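Local structure of ribose-phosphate pyrophosphokinase (Thermus thermophilus, 5T3O) at residues L38-E43 with V72-G77; S45-D50 with G77-R82; L123-H128 with D141-E146; E265-D270 with R281-A286. The protein probably catalyses the transfer of a pyrophosphoryl group from ATP to the 1-hydroxyl of ribose 5-phosphate, yielding the nucleotide precursor PRPP. All coordinates share one frame; numbering follows the deposited sequence.

From the N terminus, the chain first runs through the hairpin strand of contact 1, whose partner lies near the end of helix 61-77, so that this contact closes a loop spanning strand 50-54. Contact 2 joins the loops that lead into strands 50-54 and 82-87. The segments of contacts 1 and 2 cross along the chain and share Gly77, and Leu46 of contact 2 packs on Ala75 of contact 1. Contact 3 then closes the short connection between the last two strands of the five-stranded sheet. Contact 4 follows in series and does the same for the seven-stranded sheet. Met125 CE packs on Val285 CB at 3.9 Å, tying contact 3 to contact 4.

Contact 1 of 4, residues L38-E43 with V72-G77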
loop_
_atom_site.group_PDB
_atom_site.type_symbol
_atom_site.label_atom_id
_atom_site.label_comp_id
_atom_site.label_asym_id
_atom_site.label_seq_id
_atom_site.Cartn_x
_atom_site.Cartn_y
_atom_site.Cartn_z
ATOM N N LEU A 38 -1.401 -17.627 -21.380
ATOM C CA LEU A 38 -1.161 -18.682 -20.403
ATOM C C LEU A 38 -2.397 -18.942 -19.548
ATOM O O LEU A 38 -3.281 -18.089 -19.421
ATOM C CB LEU A 38 0.044 -18.336 -19.517
ATOM C CG LEU A 38 1.451 -18.713 -20.004
ATOM C CD1 LEU A 38 1.602 -18.705 -21.517
ATOM C CD2 LEU A 38 2.499 -17.820 -19.360
ATOM N N PHE A 39 -2.435 -20.142 -18.982
ATOM C CA PHE A 39 -3.483 -20.595 -18.085
ATOM C C PHE A 39 -2.845 -21.579 -17.110
ATOM O O PHE A 39 -2.124 -22.487 -17.527
ATOM C CB PHE A 39 -4.597 -21.275 -18.871
ATOM C CG PHE A 39 -5.679 -21.884 -18.015
ATOM C CD1 PHE A 39 -6.721 -21.110 -17.528
ATOM C CD2 PHE A 39 -5.670 -23.246 -17.723
ATOM C CE1 PHE A 39 -7.725 -21.676 -16.749
ATOM C CE2 PHE A 39 -6.673 -23.817 -16.941
ATOM C CZ PHE A 39 -7.704 -23.029 -16.458
ATOM N N VAL A 40 -3.108 -21.384 -15.822
ATOM C CA VAL A 40 -2.476 -22.152 -14.761
ATOM C C VAL A 40 -3.582 -22.740 -13.896
ATOM O O VAL A 40 -4.641 -22.143 -13.748
ATOM C CB VAL A 40 -1.517 -21.245 -13.969
ATOM C CG1 VAL A 40 -1.124 -21.840 -12.631
ATOM C CG2 VAL A 40 -0.271 -20.964 -14.790
ATOM N N ARG A 41 -3.337 -23.922 -13.343
ATOM C CA ARG A 41 -4.335 -24.617 -12.536
ATOM C C ARG A 41 -3.665 -25.616 -11.617
ATOM O O ARG A 41 -2.777 -26.355 -12.043
ATOM C CB ARG A 41 -5.336 -25.342 -13.426
ATOM C CG ARG A 41 -6.549 -25.897 -12.702
ATOM C CD ARG A 41 -7.522 -26.511 -13.695
ATOM N NE ARG A 41 -8.775 -26.923 -13.064
ATOM C CZ ARG A 41 -8.994 -28.094 -12.451
ATOM N NH1 ARG A 41 -8.045 -29.032 -12.362
ATOM N NH2 ARG A 41 -10.191 -28.336 -11.914
ATOM N N TYR A 42 -4.100 -25.627 -10.358
ATOM C CA TYR A 42 -3.663 -26.630 -9.396
ATOM C C TYR A 42 -4.745 -27.692 -9.327
ATOM O O TYR A 42 -5.925 -27.378 -9.175
ATOM C CB TYR A 42 -3.434 -26.011 -8.017
ATOM C CG TYR A 42 -2.267 -25.054 -7.953
ATOM C CD1 TYR A 42 -0.974 -25.523 -7.767
ATOM C CD2 TYR A 42 -2.459 -23.673 -8.034
ATOM C CE1 TYR A 42 0.103 -24.658 -7.700
ATOM C CE2 TYR A 42 -1.387 -22.799 -7.956
ATOM C CZ TYR A 42 -0.112 -23.292 -7.792
ATOM O OH TYR A 42 0.961 -22.437 -7.715
ATOM N N GLU A 43 -4.334 -28.950 -9.433
ATOM C CA GLU A 43 -5.277 -30.075 -9.514
ATOM C C GLU A 43 -5.748 -30.495 -8.114
ATOM O O GLU A 43 -6.915 -30.861 -7.933
ATOM C CB GLU A 43 -4.649 -31.270 -10.259
ATOM C CG GLU A 43 -3.809 -30.946 -11.504
ATOM C CD GLU A 43 -4.577 -30.308 -12.652
ATOM O OE1 GLU A 43 -5.446 -29.438 -12.432
ATOM O OE2 GLU A 43 -4.281 -30.668 -13.809
ATOM N N VAL A 72 2.027 -18.248 -8.344
ATOM C CA VAL A 72 2.045 -17.584 -7.035
ATOM C C VAL A 72 0.681 -16.956 -6.730
ATOM O O VAL A 72 0.140 -17.152 -5.644
ATOM C CB VAL A 72 3.171 -16.528 -6.947
ATOM C CG1 VAL A 72 3.027 -15.636 -5.717
ATOM C CG2 VAL A 72 4.532 -17.212 -6.932
ATOM N N ASP A 73 0.121 -16.237 -7.701
ATOM C CA ASP A 73 -1.215 -15.621 -7.570
ATOM C C ASP A 73 -2.319 -16.651 -7.358
ATOM O O ASP A 73 -3.192 -16.469 -6.510
ATOM C CB ASP A 73 -1.526 -14.762 -8.810
ATOM C CG ASP A 73 -2.864 -14.040 -8.711
ATOM O OD1 ASP A 73 -2.999 -13.190 -7.814
ATOM O OD2 ASP A 73 -3.776 -14.323 -9.522
ATOM N N ALA A 74 -2.277 -17.732 -8.130
ATOM C CA ALA A 74 -3.255 -18.809 -8.003
ATOM C C ALA A 74 -3.133 -19.570 -6.663
ATOM O O ALA A 74 -4.138 -20.010 -6.104
ATOM C CB ALA A 74 -3.128 -19.770 -9.176
ATOM N N ALA A 75 -1.915 -19.699 -6.156
ATOM C CA ALA A 75 -1.676 -20.351 -4.851
ATOM C C ALA A 75 -2.245 -19.520 -3.687
ATOM O O ALA A 75 -2.886 -20.070 -2.786
ATOM C CB ALA A 75 -0.187 -20.610 -4.653
ATOM N N LYS A 76 -2.040 -18.203 -3.720
ATOM C CA LYS A 76 -2.694 -17.306 -2.741
ATOM C C LYS A 76 -4.216 -17.291 -2.921
ATOM O O LYS A 76 -4.951 -17.323 -1.939
ATOM C CB LYS A 76 -2.107 -15.879 -2.793
ATOM C CG LYS A 76 -0.741 -15.734 -2.130
ATOM C CD LYS A 76 -0.829 -15.964 -0.622
ATOM C CE LYS A 76 0.445 -15.604 0.117
ATOM N NZ LYS A 76 0.634 -14.146 0.311
ATOM N N GLY A 77 -4.692 -17.287 -4.169
ATOM C CA GLY A 77 -6.137 -17.409 -4.446
ATOM C C GLY A 77 -6.769 -18.729 -4.019
ATOM O O GLY A 77 -7.977 -18.808 -3.776
#
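Tyr42 and, more loosely, Val40 lay the outgoing strand of the antiparallel pair 28-32/38-42 against helix 61-77, the helix of a beta-alpha-beta crossover in the N-terminal PRTase-like domain. The axes approach to 8.8 Å and their directions differ by 39°. From CB, the chain of Tyr42 turns with CG anti to the carbonyl carbon and beside its own N (chi1 -68°), which sends the ring across to the helix. There CD2 stands 4.1 Å from Ala74 CB, while CE2 comes to 3.7 Å from that same methyl, which sits at the edge of the ring near its plane. CE2 also lies 3.6 Å from Ala75 N. Further out, CZ passes 4.1 Å and OH 3.7 Å from Ala75 CB. The hydroxyl at the tip is hydrogen-bonded to Met71 O one turn back, so a tyrosine suits the site: its ring packs on the two alanines and its OH serves a backbone carbonyl. Two alanines in succession keep the helix surface low enough for the ring, and Phe5 meets it edge to face. On the strand's other side, Arg41 NH1 forms a salt bridge with Glu43 OE1. The preceding turn carries Asn35, seen to bind ADP, and Arg102 of a neighbouring subunit bonds to Tyr42 O. Nearer that turn, Val40 adds a looser apolar touch, its CG1 reaching 4.5 Å from Ala74 CB.

Contact 2 of 4, residues S45-D50 with G77-R82; sequences SLREGD and GASAAR. With SO4 (sulfate ion), chain H.
A type II beta turn from Leu46 to Gly49 docks on the Schellman motif that ends helix 61-77, just where parallel strands 50-54 and 82-87 set out. Ser79, the positive-phi residue of that motif, gives its O to Glu48 N at 2.8 Å. Gly49 suits the end of the turn, since a CB there would strike Leu46 O; its own O accepts from Arg82 N at 3.2 Å and weakly from Ala81 N. Next, Asp50 and Arg82 lie side by side. A bend in the arginine (chi3 71°) presents its guanidinium edge, and NE meets OD1 of Asp50 at 2.8 Å while NH1 meets OD2 at 2.9 Å. The carboxylate is twisted 43° from the guanidinium plane. With a leucine in place of Arg82, the buried Asp50 carboxylate would probably lose both bonds and its balancing charge. Arg82 also serves Ile296 O and, through NH2, Glu48 of a neighbouring subunit. At the other end, Arg47 NE and Ser45 OG both donate to sulfate O1, at 2.9 and 2.7 Å, while Arg47 NH2 also forms a salt bridge with Asp141 of a neighbouring subunit. Arg102 of one neighbouring subunit and Ser301, Val302 and Ser303 of another complete this anion pocket, a location consistent with the regulatory phosphate site of class I PRPP synthetases. Beneath the turn, Leu46 CD1 rests 3.7 Å from Ala78 CB.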
loop_
_atom_site.group_PDB
_atom_site.type_symbol
_atom_site.label_atom_id
_atom_site.label_comp_id
_atom_site.label_asym_id
_atom_site.label_seq_id
_atom_site.Cartn_x
_atom_site.Cartn_y
_atom_site.Cartn_z
ATOM N N SER A 45 -5.910 -29.623 -3.740
ATOM C CA SER A 45 -6.033 -28.531 -2.781
ATOM C C SER A 45 -4.654 -28.125 -2.247
ATOM O O SER A 45 -3.816 -28.981 -1.983
ATOM C CB SER A 45 -6.949 -28.939 -1.623
ATOM O OG SER A 45 -7.121 -27.880 -0.695
ATOM N N LEU A 46 -4.417 -26.814 -2.139
ATOM C CA LEU A 46 -3.224 -26.269 -1.482
ATOM C C LEU A 46 -3.612 -25.558 -0.185
ATOM O O LEU A 46 -2.808 -24.810 0.365
ATOM C CB LEU A 46 -2.516 -25.214 -2.351
ATOM C CG LEU A 46 -2.207 -25.342 -3.837
ATOM C CD1 LEU A 46 -3.473 -25.228 -4.666
ATOM C CD2 LEU A 46 -1.229 -24.240 -4.217
ATOM N N ARG A 47 -4.836 -25.761 0.293
ATOM C CA ARG A 47 -5.388 -24.888 1.328
ATOM C C ARG A 47 -4.606 -25.012 2.625
ATOM O O ARG A 47 -4.371 -26.118 3.103
ATOM C CB ARG A 47 -6.856 -25.195 1.574
ATOM C CG ARG A 47 -7.548 -24.215 2.506
ATOM C CD ARG A 47 -9.028 -24.510 2.566
ATOM N NE ARG A 47 -9.719 -24.103 1.348
ATOM C CZ ARG A 47 -10.414 -22.972 1.170
ATOM N NH1 ARG A 47 -10.547 -22.068 2.147
ATOM N NH2 ARG A 47 -10.991 -22.743 -0.018
ATOM N N GLU A 48 -4.203 -23.860 3.162
ATOM C CA GLU A 48 -3.346 -23.745 4.344
ATOM C C GLU A 48 -1.985 -24.443 4.209
ATOM O O GLU A 48 -1.329 -24.723 5.213
ATOM C CB GLU A 48 -4.095 -24.195 5.625
ATOM C CG GLU A 48 -5.346 -23.375 5.961
ATOM C CD GLU A 48 -5.089 -21.871 6.038
ATOM O OE1 GLU A 48 -5.722 -21.105 5.260
ATOM O OE2 GLU A 48 -4.238 -21.452 6.857
ATOM N N GLY A 49 -1.537 -24.668 2.972
ATOM C CA GLY A 49 -0.255 -25.308 2.722
ATOM C C GLY A 49 0.887 -24.317 2.749
ATOM O O GLY A 49 0.672 -23.106 2.620
ATOM N N ASP A 50 2.102 -24.841 2.919
ATOM C CA ASP A 50 3.342 -24.082 2.813
ATOM C C ASP A 50 3.906 -24.457 1.446
ATOM O O ASP A 50 4.543 -25.509 1.297
ATOM C CB ASP A 50 4.301 -24.463 3.959
ATOM C CG ASP A 50 5.528 -23.573 4.035
ATOM O OD1 ASP A 50 5.535 -22.473 3.454
ATOM O OD2 ASP A 50 6.509 -23.953 4.702
ATOM N N GLY A 77 -4.692 -17.287 -4.169
ATOM C CA GLY A 77 -6.137 -17.409 -4.446
ATOM C C GLY A 77 -6.769 -18.729 -4.019
ATOM O O GLY A 77 -7.977 -18.808 -3.776
ATOM N N ALA A 78 -5.951 -19.775 -3.964
ATOM C CA ALA A 78 -6.356 -21.087 -3.464
ATOM C C ALA A 78 -6.147 -21.247 -1.939
ATOM O O ALA A 78 -6.322 -22.347 -1.412
ATOM C CB ALA A 78 -5.594 -22.173 -4.222
ATOM N N SER A 79 -5.762 -20.165 -1.254
ATOM C CA SER A 79 -5.658 -20.087 0.210
ATOM C C SER A 79 -4.477 -20.860 0.779
ATOM O O SER A 79 -4.568 -21.454 1.852
ATOM C CB SER A 79 -6.964 -20.513 0.903
ATOM O OG SER A 79 -8.072 -19.779 0.418
ATOM N N ALA A 80 -3.359 -20.837 0.068
ATOM C CA ALA A 80 -2.100 -21.247 0.648
ATOM C C ALA A 80 -1.809 -20.358 1.859
ATOM O O ALA A 80 -2.078 -19.154 1.830
ATOM C CB ALA A 80 -0.988 -21.131 -0.366
ATOM N N ALA A 81 -1.289 -20.971 2.921
ATOM C CA ALA A 81 -0.872 -20.252 4.118
ATOM C C ALA A 81 0.381 -19.431 3.840
ATOM O O ALA A 81 0.546 -18.356 4.391
ATOM C CB ALA A 81 -0.618 -21.226 5.270
ATOM N N ARG A 82 1.264 -19.960 2.996
ATOM C CA ARG A 82 2.500 -19.291 2.637
ATOM C C ARG A 82 2.959 -19.742 1.252
ATOM O O ARG A 82 2.765 -20.898 0.883
ATOM C CB ARG A 82 3.569 -19.599 3.684
ATOM C CG ARG A 82 4.870 -18.844 3.481
ATOM C CD ARG A 82 5.773 -18.898 4.704
ATOM N NE ARG A 82 6.372 -20.220 4.940
ATOM C CZ ARG A 82 7.311 -20.462 5.858
ATOM N NH1 ARG A 82 7.794 -21.695 6.003
ATOM N NH2 ARG A 82 7.785 -19.481 6.635
HETATM S S SO4 H . -9.992 -26.154 -1.924
HETATM O O1 SO4 H . -9.148 -26.112 -0.720
HETATM O O2 SO4 H . -10.235 -27.566 -2.306
HETATM O O3 SO4 H . -11.286 -25.491 -1.662
HETATM O O4 SO4 H . -9.253 -25.487 -3.013
HETATM O O HOH W 1 -6.665 -24.989 -2.297
#

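Contact 3 of 4, residues L123-H128 with D141-E146; sequences LTMTLH and DHLSAE. With ADP (adenosine-5'-diphosphate), chain D.
Strands 121-125 and 140-143 run parallel in register, Thr124 N bonding to Asp141 O at 3.0 Å, Leu143 N to Thr124 O at 2.8 Å and Thr126 N to Leu143 O at 3.2 Å. On the face bearing Leu123, Met125 and Leu143, one methyl of Leu123, CD2, butts against both methyls of Leu143, tightly at 3.5 Å from CD2. Met125 crosses Leu143 at about a right angle; the bend at chi3 (-79°) turns its flexible tail back so that CE lies 3.9 Å from Leu143 CB. Helix 286-298 covers this face, where the Asp141 carboxylate pairs with Arg121. Beyond the strands, Leu127 CG sits over one face of the His142 ring, 4.2 Å from its centroid, a CH-pi contact. Thr126, with positive phi, has its OG1 bonded to Thr246, and a water links it to Ser144 OG. The chain then reaches His128, whose NE2 donates to ADP O1B at 2.6 Å through a bent bond (138°). Asp218, bonded to its ND1, fixes the ring from behind, and the histidine probably also binds magnesium. Such a nucleotide-binding loop at the carboxyl end of a parallel strand is characteristic of alpha/beta domains of the PRTase-like fold.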
loop_
_atom_site.group_PDB
_atom_site.type_symbol
_atom_site.label_atom_id
_atom_site.label_comp_id
_atom_site.label_asym_id
_atom_site.label_seq_id
_atom_site.Cartn_x
_atom_site.Cartn_y
_atom_site.Cartn_z
ATOM N N LEU A 123 13.483 -18.144 -2.490
ATOM C CA LEU A 123 14.629 -19.026 -2.295
ATOM C C LEU A 123 15.408 -19.076 -3.616
ATOM O O LEU A 123 14.880 -19.517 -4.635
ATOM C CB LEU A 123 14.147 -20.425 -1.912
ATOM C CG LEU A 123 15.039 -21.354 -1.073
ATOM C CD1 LEU A 123 14.724 -22.799 -1.422
ATOM C CD2 LEU A 123 16.534 -21.094 -1.196
ATOM N N THR A 124 16.660 -18.625 -3.594
ATOM C CA THR A 124 17.468 -18.521 -4.812
ATOM C C THR A 124 18.944 -18.875 -4.566
ATOM O O THR A 124 19.394 -18.933 -3.419
ATOM C CB THR A 124 17.326 -17.110 -5.425
ATOM O OG1 THR A 124 17.879 -17.092 -6.745
ATOM C CG2 THR A 124 18.005 -16.042 -4.558
ATOM N N MET A 125 19.683 -19.122 -5.648
ATOM C CA MET A 125 21.111 -19.463 -5.566
ATOM C C MET A 125 21.952 -18.513 -6.408
ATOM O O MET A 125 21.604 -18.234 -7.553
ATOM C CB MET A 125 21.338 -20.903 -6.019
ATOM C CG MET A 125 22.775 -21.391 -5.866
ATOM S SD MET A 125 22.921 -23.143 -6.230
ATOM C CE MET A 125 22.309 -23.860 -4.707
ATOM N N THR A 126 23.040 -18.011 -5.821
ATOM C CA THR A 126 24.056 -17.200 -6.520
ATOM C C THR A 126 23.483 -16.093 -7.427
ATOM O O THR A 126 23.415 -16.236 -8.656
ATOM C CB THR A 126 25.047 -18.091 -7.333
ATOM O OG1 THR A 126 25.493 -19.193 -6.534
ATOM C CG2 THR A 126 26.263 -17.287 -7.772
ATOM N N LEU A 127 23.073 -14.999 -6.795
ATOM C CA LEU A 127 22.618 -13.803 -7.485
ATOM C C LEU A 127 23.824 -13.049 -8.024
ATOM O O LEU A 127 24.872 -13.011 -7.378
ATOM C CB LEU A 127 21.813 -12.911 -6.535
ATOM C CG LEU A 127 20.529 -13.515 -5.957
ATOM C CD1 LEU A 127 20.021 -12.684 -4.788
ATOM C CD2 LEU A 127 19.461 -13.643 -7.030
ATOM N N HIS A 128 23.660 -12.446 -9.202
ATOM C CA HIS A 128 24.732 -11.727 -9.911
ATOM C C HIS A 128 25.489 -10.704 -9.057
ATOM O O HIS A 128 26.705 -10.551 -9.203
ATOM C CB HIS A 128 24.156 -11.036 -11.160
ATOM C CG HIS A 128 25.140 -10.174 -11.888
ATOM N ND1 HIS A 128 26.147 -10.693 -12.674
ATOM C CD2 HIS A 128 25.281 -8.827 -11.934
ATOM C CE1 HIS A 128 26.861 -9.702 -13.178
ATOM N NE2 HIS A 128 26.357 -8.560 -12.744
ATOM N N ASP A 141 16.081 -16.131 0.949
ATOM C CA ASP A 141 17.134 -17.046 1.358
ATOM C C ASP A 141 18.049 -17.251 0.143
ATOM O O ASP A 141 17.587 -17.634 -0.930
ATOM C CB ASP A 141 16.530 -18.349 1.890
ATOM C CG ASP A 141 15.875 -18.167 3.263
ATOM O OD1 ASP A 141 16.464 -17.454 4.110
ATOM O OD2 ASP A 141 14.772 -18.718 3.498
ATOM N N HIS A 142 19.335 -16.958 0.337
ATOM C CA HIS A 142 20.331 -16.830 -0.728
ATOM C C HIS A 142 21.345 -17.962 -0.560
ATOM O O HIS A 142 22.338 -17.812 0.154
ATOM C CB HIS A 142 20.999 -15.449 -0.601
ATOM C CG HIS A 142 21.962 -15.105 -1.699
ATOM N ND1 HIS A 142 22.254 -13.799 -2.034
ATOM C CD2 HIS A 142 22.717 -15.878 -2.519
ATOM C CE1 HIS A 142 23.139 -13.783 -3.015
ATOM N NE2 HIS A 142 23.437 -15.032 -3.326
ATOM N N LEU A 143 21.076 -19.087 -1.223
ATOM C CA LEU A 143 21.961 -20.264 -1.203
ATOM C C LEU A 143 23.287 -20.025 -1.939
ATOM O O LEU A 143 23.316 -19.370 -2.986
ATOM C CB LEU A 143 21.255 -21.484 -1.807
ATOM C CG LEU A 143 20.359 -22.356 -0.917
ATOM C CD1 LEU A 143 19.699 -21.602 0.231
ATOM C CD2 LEU A 143 19.325 -23.079 -1.770
ATOM N N SER A 144 24.375 -20.566 -1.384
ATOM C CA SER A 144 25.722 -20.414 -1.952
ATOM C C SER A 144 26.137 -21.684 -2.699
ATOM O O SER A 144 25.799 -22.792 -2.284
ATOM C CB SER A 144 26.738 -20.081 -0.855
ATOM O OG SER A 144 27.874 -19.438 -1.409
ATOM N N ALA A 145 26.856 -21.500 -3.807
ATOM C CA ALA A 145 27.343 -22.609 -4.644
ATOM C C ALA A 145 28.760 -23.097 -4.270
ATOM O O ALA A 145 29.184 -24.156 -4.740
ATOM C CB ALA A 145 27.307 -22.202 -6.109
ATOM N N GLU A 146 29.471 -22.332 -3.434
ATOM C CA GLU A 146 30.858 -22.633 -3.032
ATOM C C GLU A 146 31.131 -24.085 -2.564
ATOM O O GLU A 146 32.160 -24.645 -2.942
ATOM C CB GLU A 146 31.337 -21.617 -1.978
ATOM C CG GLU A 146 32.782 -21.774 -1.518
ATOM C CD GLU A 146 33.128 -20.833 -0.379
ATOM O OE1 GLU A 146 32.885 -19.613 -0.519
ATOM O OE2 GLU A 146 33.641 -21.311 0.656
HETATM P PB ADP D . 28.795 -6.918 -14.716
HETATM O O1B ADP D . 28.288 -6.869 -13.295
HETATM O O2B ADP D . 28.069 -7.896 -15.616
HETATM O O3B ADP D . 30.300 -6.972 -14.823
HETATM P PA ADP D . 28.433 -5.053 -16.816
HETATM O O1A ADP D . 29.610 -5.747 -17.453
HETATM O O2A ADP D . 28.342 -3.543 -16.886
HETATM O O3A ADP D . 28.395 -5.452 -15.255
HETATM O "O5'" ADP D . 27.093 -5.746 -17.407
HETATM C "C5'" ADP D . 25.840 -5.065 -17.544
HETATM C "C4'" ADP D . 25.519 -4.842 -19.021
HETATM O "O4'" ADP D . 24.966 -6.050 -19.549
HETATM C "C3'" ADP D . 24.501 -3.731 -19.281
HETATM O "O3'" ADP D . 25.107 -2.498 -19.686
HETATM C "C2'" ADP D . 23.604 -4.283 -20.368
HETATM O "O2'" ADP D . 24.029 -3.885 -21.682
HETATM C "C1'" ADP D . 23.720 -5.794 -20.193
HETATM N N9 ADP D . 22.611 -6.356 -19.374
HETATM C C8 ADP D . 21.868 -5.724 -18.425
HETATM N N7 ADP D . 20.937 -6.556 -17.906
HETATM C C5 ADP D . 21.072 -7.745 -18.520
HETATM C C6 ADP D . 20.409 -9.062 -18.442
HETATM N N6 ADP D . 19.402 -9.247 -17.577
HETATM N N1 ADP D . 20.840 -10.068 -19.244
HETATM C C2 ADP D . 21.864 -9.877 -20.110
HETATM N N3 ADP D . 22.510 -8.695 -20.231
HETATM C C4 ADP D . 22.176 -7.615 -19.479
HETATM O O HOH W 2 27.558 -18.168 -4.202
#

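Contact 4 of 4, residues E265-D270 with R281-A286; sequences EVAATD and RTLTVA
The edge pair of the seven-stranded sheet, strands 266-269 and 280-283, is zipped in parallel register and closed by Asp270 against the start of helix 286-298. Along the strands, Arg281 N bonds to Val266 O at 3.1 Å, Ala268 N to Arg281 O, and Leu283 N to Ala268 O at 2.8 Å; a weak bond from Asp270 N to Leu283 O ends the ladder. Asp270 then takes over with its carboxylate. Its CG lies between the backbone N and the carbonyl carbon (chi1 62°), a turn that carries OD1 to Val285 N at 2.9 Å by a nearly straight bond (169°). OD2 accepts from Thr284 OG1 at 3.3 Å, the donor lying above the carboxylate plane. Val285 is the N-cap residue of the helix, so the negative group near its start probably interacts favourably with the helix dipole. Were Asp270 an alanine, Val285 N would probably be left without its acceptor and Thr284 OG1 free to turn. Beside it, Thr269 CG2 packs 3.7 Å from Val285 CG1, while Thr269 OG1 bonds to Thr246 O. The small side chain of Ala267 lets Leu283 lie close, its CD2 3.9 Å from Ala267 CB, under helix 146-156. At the strand beginnings, Glu265 OE2 lies over a face of the Arg281 guanidinium, 3.1 Å from NH1, with the planes 76° apart; this salt bridge rests on charge alone, and Glu265 OE1 bonds to Tyr152 OH. Two parallel strands joined without an intervening helix, the second leading into a helix, finish the sheet of this PRTase-like second domain.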
loop_
_atom_site.group_PDB
_atom_site.type_symbol
_atom_site.label_atom_id
_atom_site.label_comp_id
_atom_site.label_asym_id
_atom_site.label_seq_id
_atom_site.Cartn_x
_atom_site.Cartn_y
_atom_site.Cartn_z
ATOM N N GLU A 265 37.656 -28.632 -18.935
ATOM C CA GLU A 265 36.282 -28.997 -18.537
ATOM C C GLU A 265 35.525 -27.792 -17.956
ATOM O O GLU A 265 36.111 -26.970 -17.242
ATOM C CB GLU A 265 36.304 -30.152 -17.520
ATOM C CG GLU A 265 35.001 -30.940 -17.428
ATOM C CD GLU A 265 35.063 -32.096 -16.437
ATOM O OE1 GLU A 265 35.564 -31.899 -15.311
ATOM O OE2 GLU A 265 34.594 -33.204 -16.778
ATOM N N VAL A 266 34.228 -27.703 -18.267
ATOM C CA VAL A 266 33.345 -26.648 -17.732
ATOM C C VAL A 266 32.323 -27.260 -16.775
ATOM O O VAL A 266 31.632 -28.223 -17.118
ATOM C CB VAL A 266 32.625 -25.822 -18.834
ATOM C CG1 VAL A 266 33.607 -24.875 -19.504
ATOM C CG2 VAL A 266 31.949 -26.701 -19.884
ATOM N N ALA A 267 32.246 -26.691 -15.573
ATOM C CA ALA A 267 31.372 -27.180 -14.511
ATOM C C ALA A 267 30.237 -26.188 -14.245
ATOM O O ALA A 267 30.473 -24.987 -14.111
ATOM C CB ALA A 267 32.181 -27.410 -13.246
ATOM N N ALA A 268 29.012 -26.707 -14.177
ATOM C CA ALA A 268 27.816 -25.902 -13.903
ATOM C C ALA A 268 26.852 -26.680 -13.025
ATOM O O ALA A 268 26.832 -27.906 -13.064
ATOM C CB ALA A 268 27.130 -25.509 -15.204
ATOM N N THR A 269 26.027 -25.973 -12.254
ATOM C CA THR A 269 24.972 -26.636 -11.474
ATOM C C THR A 269 23.787 -26.913 -12.388
ATOM O O THR A 269 23.796 -26.513 -13.555
ATOM C CB THR A 269 24.486 -25.793 -10.275
ATOM O OG1 THR A 269 23.709 -24.678 -10.746
ATOM C CG2 THR A 269 25.665 -25.314 -9.419
ATOM N N ASP A 270 22.764 -27.574 -11.852
ATOM C CA ASP A 270 21.509 -27.780 -12.582
ATOM C C ASP A 270 20.400 -26.752 -12.213
ATOM O O ASP A 270 19.219 -27.089 -12.253
ATOM C CB ASP A 270 21.023 -29.248 -12.466
ATOM C CG ASP A 270 20.712 -29.681 -11.037
ATOM O OD1 ASP A 270 21.162 -29.009 -10.087
ATOM O OD2 ASP A 270 20.022 -30.713 -10.866
ATOM N N ARG A 281 30.491 -31.118 -17.409
ATOM C CA ARG A 281 30.041 -31.777 -16.178
ATOM C C ARG A 281 29.011 -30.879 -15.485
ATOM O O ARG A 281 29.186 -29.655 -15.435
ATOM C CB ARG A 281 31.246 -32.036 -15.253
ATOM C CG ARG A 281 30.965 -32.844 -13.983
ATOM C CD ARG A 281 30.719 -34.330 -14.226
ATOM N NE ARG A 281 31.959 -35.092 -14.420
ATOM C CZ ARG A 281 32.535 -35.381 -15.594
ATOM N NH1 ARG A 281 32.014 -34.980 -16.756
ATOM N NH2 ARG A 281 33.663 -36.088 -15.609
ATOM N N THR A 282 27.942 -31.487 -14.963
ATOM C CA THR A 282 26.899 -30.751 -14.237
ATOM C C THR A 282 26.662 -31.306 -12.815
ATOM O O THR A 282 26.451 -32.506 -12.637
ATOM C CB THR A 282 25.579 -30.681 -15.044
ATOM O OG1 THR A 282 25.197 -31.986 -15.490
ATOM C CG2 THR A 282 25.742 -29.762 -16.259
ATOM N N LEU A 283 26.690 -30.410 -11.820
ATOM C CA LEU A 283 26.620 -30.771 -10.395
ATOM C C LEU A 283 25.210 -30.559 -9.844
ATOM O O LEU A 283 24.716 -29.433 -9.839
ATOM C CB LEU A 283 27.592 -29.912 -9.569
ATOM C CG LEU A 283 29.054 -29.715 -9.995
ATOM C CD1 LEU A 283 29.658 -31.019 -10.500
ATOM C CD2 LEU A 283 29.219 -28.608 -11.029
ATOM N N THR A 284 24.567 -31.623 -9.368
ATOM C CA THR A 284 23.198 -31.509 -8.853
ATOM C C THR A 284 23.188 -30.673 -7.565
ATOM O O THR A 284 24.010 -30.897 -6.672
ATOM C CB THR A 284 22.518 -32.893 -8.656
ATOM O OG1 THR A 284 21.100 -32.721 -8.497
ATOM C CG2 THR A 284 23.088 -33.664 -7.454
ATOM N N VAL A 285 22.307 -29.670 -7.517
ATOM C CA VAL A 285 22.054 -28.884 -6.295
ATOM C C VAL A 285 20.648 -29.132 -5.746
ATOM O O VAL A 285 20.206 -28.425 -4.842
ATOM C CB VAL A 285 22.305 -27.357 -6.487
ATOM C CG1 VAL A 285 23.765 -27.092 -6.812
ATOM C CG2 VAL A 285 21.399 -26.734 -7.552
ATOM N N ALA A 286 19.960 -30.146 -6.272
ATOM C CA ALA A 286 18.642 -30.532 -5.778
ATOM C C ALA A 286 18.633 -30.936 -4.293
ATOM O O ALA A 286 17.686 -30.581 -3.584
ATOM C CB ALA A 286 18.046 -31.641 -6.636
#